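Side-chain contacts in alcohol dehydrogenase (PDB 1H2B), which probably oxidises alcohols with NAD+ as its coenzyme, as a zinc-containing dehydrogenase of a hyperthermophilic archaeon: residues 154-157 / 158-161; 333-336 / 337-340. All blocks are in the same frame, centred on the assembly; numbering follows the deposited sequence.

Contact 1 (154-157 / 158-161); sequences DISR and EKLV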
loop_
_atom_site.group_PDB
_atom_site.type_symbol
_atom_site.label_atom_id
_atom_site.label_comp_id
_atom_site.label_asym_id
_atom_site.label_seq_id
_atom_site.Cartn_x
_atom_site.Cartn_y
_atom_site.Cartn_z
ATOM N N ASP B 154 -35.477 12.123 -7.668
ATOM C CA ASP B 154 -36.656 11.275 -7.721
ATOM C C ASP B 154 -36.860 10.318 -6.523
ATOM O O ASP B 154 -37.876 9.610 -6.452
ATOM C CB ASP B 154 -36.586 10.437 -9.015
ATOM C CG ASP B 154 -35.173 9.867 -9.281
ATOM O OD1 ASP B 154 -34.296 10.611 -9.798
ATOM O OD2 ASP B 154 -34.844 8.689 -9.005
ATOM N N ILE B 155 -35.914 10.257 -5.586
ATOM C CA ILE B 155 -35.991 9.209 -4.555
ATOM C C ILE B 155 -37.269 9.357 -3.732
ATOM O O ILE B 155 -37.668 10.466 -3.404
ATOM C CB ILE B 155 -34.710 9.234 -3.636
ATOM C CG1 ILE B 155 -34.664 7.994 -2.739
ATOM C CG2 ILE B 155 -34.681 10.501 -2.752
ATOM C CD1 ILE B 155 -33.266 7.772 -2.093
ATOM N N SER B 156 -37.898 8.242 -3.389
ATOM C CA SER B 156 -39.080 8.261 -2.550
ATOM C C SER B 156 -38.700 8.585 -1.119
ATOM O O SER B 156 -37.560 8.323 -0.711
ATOM C CB SER B 156 -39.801 6.912 -2.589
ATOM O OG SER B 156 -39.077 5.877 -1.909
ATOM N N ARG B 157 -39.644 9.132 -0.364
ATOM C CA ARG B 157 -39.371 9.421 1.039
ATOM C C ARG B 157 -38.984 8.137 1.777
ATOM O O ARG B 157 -38.056 8.133 2.592
ATOM C CB ARG B 157 -40.576 10.092 1.709
ATOM C CG ARG B 157 -40.321 10.584 3.148
ATOM C CD ARG B 157 -41.609 10.827 3.910
ATOM N NE ARG B 157 -42.370 9.579 3.926
ATOM C CZ ARG B 157 -42.158 8.582 4.782
ATOM N NH1 ARG B 157 -41.236 8.687 5.753
ATOM N NH2 ARG B 157 -42.872 7.471 4.668
ATOM N N GLU B 158 -39.696 7.050 1.489
ATOM C CA GLU B 158 -39.442 5.763 2.115
ATOM C C GLU B 158 -38.006 5.281 1.862
ATOM O O GLU B 158 -37.335 4.830 2.789
ATOM C CB GLU B 158 -40.458 4.733 1.574
ATOM C CG GLU B 158 -41.886 4.969 2.059
ATOM C CD GLU B 158 -42.592 6.166 1.398
ATOM O OE1 GLU B 158 -42.256 6.570 0.235
ATOM O OE2 GLU B 158 -43.511 6.711 2.068
ATOM N N LYS B 159 -37.523 5.397 0.626
ATOM C CA LYS B 159 -36.166 4.952 0.296
ATOM C C LYS B 159 -35.158 5.883 0.956
ATOM O O LYS B 159 -34.082 5.421 1.392
ATOM C CB LYS B 159 -35.930 4.915 -1.216
ATOM C CG LYS B 159 -36.493 3.650 -1.890
ATOM C CD LYS B 159 -37.031 3.867 -3.333
ATOM C CE LYS B 159 -36.169 4.780 -4.217
ATOM N NZ LYS B 159 -37.006 5.746 -4.997
ATOM N N LEU B 160 -35.471 7.182 0.976
ATOM C CA LEU B 160 -34.560 8.166 1.625
ATOM C C LEU B 160 -34.341 7.804 3.092
ATOM O O LEU B 160 -33.208 7.784 3.609
ATOM C CB LEU B 160 -35.108 9.612 1.491
ATOM C CG LEU B 160 -34.304 10.715 2.185
ATOM C CD1 LEU B 160 -32.951 10.840 1.511
ATOM C CD2 LEU B 160 -35.026 12.023 2.042
ATOM N N VAL B 161 -35.444 7.528 3.786
ATOM C CA VAL B 161 -35.382 7.226 5.212
ATOM C C VAL B 161 -34.581 5.946 5.477
ATOM O O VAL B 161 -33.790 5.874 6.438
ATOM C CB VAL B 161 -36.833 7.067 5.755
ATOM C CG1 VAL B 161 -36.848 6.457 7.174
ATOM C CG2 VAL B 161 -37.530 8.432 5.743
#
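Ser156 and Lys159 make a textbook N-cap at the start of helix 157-162. Ser156 OG accepts from Lys159 N at 3.0 Å, with an N-H...O angle of 156°. The serine torsion makes this possible: chi1 of 71° sets OG between its own N and C, facing the amide three residues on. The main-chain helical bonds begin at the cap residue itself, Leu160 N to Ser156 O and then Val161 N to Arg157 O. Round the cap, Lys159 curls backward through bends at three successive torsions, its CD passing 3.2 Å from Ser156 OG. The ammonium ends beside the loop backbone, with Lys159 NZ 3.6 Å from Ile155 CA. Ile155 flanks the same aliphatic chain, CG1 lying 3.7 Å from Lys159 CB, while its CD1 reaches the backbone of Leu160. Leu160 itself packs on Val82 and Tyr84 of strand 81-88. An alanine at Ser156 would remove the hydroxyl, and the Lys159 amide would probably lose the side-chain acceptor that caps it.

Between the two capping residues, Arg157 and Glu158 form a salt bridge between neighbours, NH2 to OE2 at 2.8 Å. Arg157 bends at chi3 and Glu158 at chi2, which brings the two ends together across the helix start. Their planes stand 88° apart, and NH2 comes from above the carboxylate plane, a single contact in place of a coplanar two-pronged pairing. The Arg157 and Val161 side chains lie side by side, pointing the same way, with Arg157 NH1 3.7 Å from Val161 CG2. Chemically, the cap gives a first-turn N-H a fixed acceptor, and the Glu158 carboxylate, lying near the positive end of the helix dipole, is likely to be favoured there while balancing Arg157.

Contact 2 (333-336 / 337-340); sequences IHKL and DEIN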
loop_
_atom_site.group_PDB
_atom_site.type_symbol
_atom_site.label_atom_id
_atom_site.label_comp_id
_atom_site.label_asym_id
_atom_site.label_seq_id
_atom_site.Cartn_x
_atom_site.Cartn_y
_atom_site.Cartn_z
ATOM N N ILE B 333 -38.518 1.680 11.958
ATOM C CA ILE B 333 -38.945 3.080 11.878
ATOM C C ILE B 333 -39.881 3.439 13.006
ATOM O O ILE B 333 -40.864 2.711 13.259
ATOM C CB ILE B 333 -39.639 3.362 10.536
ATOM C CG1 ILE B 333 -38.677 3.091 9.376
ATOM C CG2 ILE B 333 -40.128 4.811 10.480
ATOM C CD1 ILE B 333 -39.315 3.042 8.032
ATOM N N HIS B 334 -39.565 4.536 13.672
ATOM C CA HIS B 334 -40.354 5.073 14.771
ATOM C C HIS B 334 -40.488 6.578 14.665
ATOM O O HIS B 334 -39.780 7.232 13.891
ATOM C CB HIS B 334 -39.729 4.678 16.094
ATOM C CG HIS B 334 -39.736 3.201 16.308
ATOM N ND1 HIS B 334 -40.855 2.527 16.760
ATOM C CD2 HIS B 334 -38.800 2.260 16.053
ATOM C CE1 HIS B 334 -40.591 1.232 16.808
ATOM N NE2 HIS B 334 -39.353 1.045 16.385
ATOM N N LYS B 335 -41.443 7.145 15.401
ATOM C CA LYS B 335 -41.566 8.591 15.416
ATOM C C LYS B 335 -40.536 9.234 16.328
ATOM O O LYS B 335 -40.086 8.622 17.305
ATOM C CB LYS B 335 -42.985 9.019 15.880
ATOM C CG LYS B 335 -44.114 8.558 14.958
ATOM C CD LYS B 335 -44.011 9.109 13.542
ATOM C CE LYS B 335 -45.129 10.107 13.204
ATOM N NZ LYS B 335 -45.094 10.546 11.757
ATOM N N LEU B 336 -40.167 10.482 16.020
ATOM C CA LEU B 336 -39.239 11.232 16.867
ATOM C C LEU B 336 -39.605 11.136 18.348
ATOM O O LEU B 336 -38.742 10.951 19.208
ATOM C CB LEU B 336 -39.118 12.710 16.412
ATOM C CG LEU B 336 -38.250 13.626 17.283
ATOM C CD1 LEU B 336 -36.786 13.148 17.353
ATOM C CD2 LEU B 336 -38.279 15.081 16.810
ATOM N N ASP B 337 -40.890 11.253 18.670
ATOM C CA ASP B 337 -41.198 11.324 20.091
ATOM C C ASP B 337 -41.151 9.968 20.803
ATOM O O ASP B 337 -41.310 9.908 22.030
ATOM C CB ASP B 337 -42.506 12.087 20.368
ATOM C CG ASP B 337 -43.696 11.469 19.709
ATOM O OD1 ASP B 337 -43.725 10.236 19.520
ATOM O OD2 ASP B 337 -44.686 12.158 19.356
ATOM N N GLU B 338 -40.856 8.899 20.047
ATOM C CA GLU B 338 -40.557 7.595 20.647
ATOM C C GLU B 338 -39.087 7.421 21.018
ATOM O O GLU B 338 -38.683 6.342 21.425
ATOM C CB GLU B 338 -40.964 6.440 19.713
ATOM C CG GLU B 338 -42.440 6.358 19.333
ATOM C CD GLU B 338 -42.668 5.293 18.296
ATOM O OE1 GLU B 338 -42.457 4.087 18.604
ATOM O OE2 GLU B 338 -43.035 5.645 17.156
ATOM N N ILE B 339 -38.276 8.460 20.879
ATOM C CA ILE B 339 -36.841 8.329 21.116
ATOM C C ILE B 339 -36.416 7.594 22.384
ATOM O O ILE B 339 -35.557 6.723 22.330
ATOM C CB ILE B 339 -36.117 9.680 20.961
ATOM C CG1 ILE B 339 -34.600 9.467 20.994
ATOM C CG2 ILE B 339 -36.578 10.691 22.016
ATOM C CD1 ILE B 339 -33.867 10.568 20.258
ATOM N N ASN B 340 -37.027 7.916 23.518
ATOM C CA ASN B 340 -36.609 7.270 24.754
ATOM C C ASN B 340 -36.981 5.811 24.853
ATOM O O ASN B 340 -36.170 5.012 25.353
ATOM C CB ASN B 340 -37.141 8.066 25.952
ATOM C CG ASN B 340 -36.439 9.369 26.114
ATOM O OD1 ASN B 340 -35.210 9.437 26.219
ATOM N ND2 ASN B 340 -37.221 10.437 26.177
#
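The Glu338 carboxylate grips the end of strand 331-335 with both oxygens: OE1 takes the ring of His334 and OE2 the main chain of Lys335. His334 ND1 donates to Glu338 OE1 at 2.9 Å, a bent bond that meets the oxygen from above the carboxylate plane. The ring and carboxylate planes are 87° apart, with OE1 at the edge of the imidazole. The second bond is much straighter, Lys335 N to Glu338 OE2 at 2.8 Å and 170°. Glu338 gets there with CG opposite its own carbonyl carbon (chi1 -60°) and a chain extended beyond it. One carboxylate thus helps to set the turn of the imidazole and also holds a backbone N-H at the end of the strand.

A tight turn positions this glutamate. Glu338 N donates to Lys335 O at 2.9 Å, and Ile339 N to Leu336 O at 3.0 Å, so successive 3-10 type bonds lead from strand into helix. On the far side of the ring, His334 NE2 makes a weak hydrogen bond with Asp332; these two residues have been seen to bind a third zinc in this protein, although none is bound to this chain here.

Farther out, Lys335 NZ forms a salt bridge with the terminal carboxylate of Pro359. His334 and Leu336 share backbone bonds with strand 354-358, and Ile339 packs on Leu357 of that strand and on Phe137. The turn is therefore the first connection of a beta-alpha-beta unit, in which strand 331-335 passes through helix 339-347 to the parallel strand 354-358.

Both contacts start a helix, but they solve the problem differently. In contact 1 a loop serine caps the first turn, and an arginine-glutamate salt bridge lies on the exposed side; it is partly buried, its leucine and valine facing strands 81-88 and 354-358. Contact 2 is a surface contact at a strand-to-helix turn, where a glutamate reaches back to a histidine ring and a strand amide. Their centres lie about 19 Å apart, yet the two meet where Val161 CG1 packs 4.3 Å from Ile333 CD1. Strand 354-358 is the element they share: helix 157-162 lays Val161 on it, and strand 331-335 pairs with it.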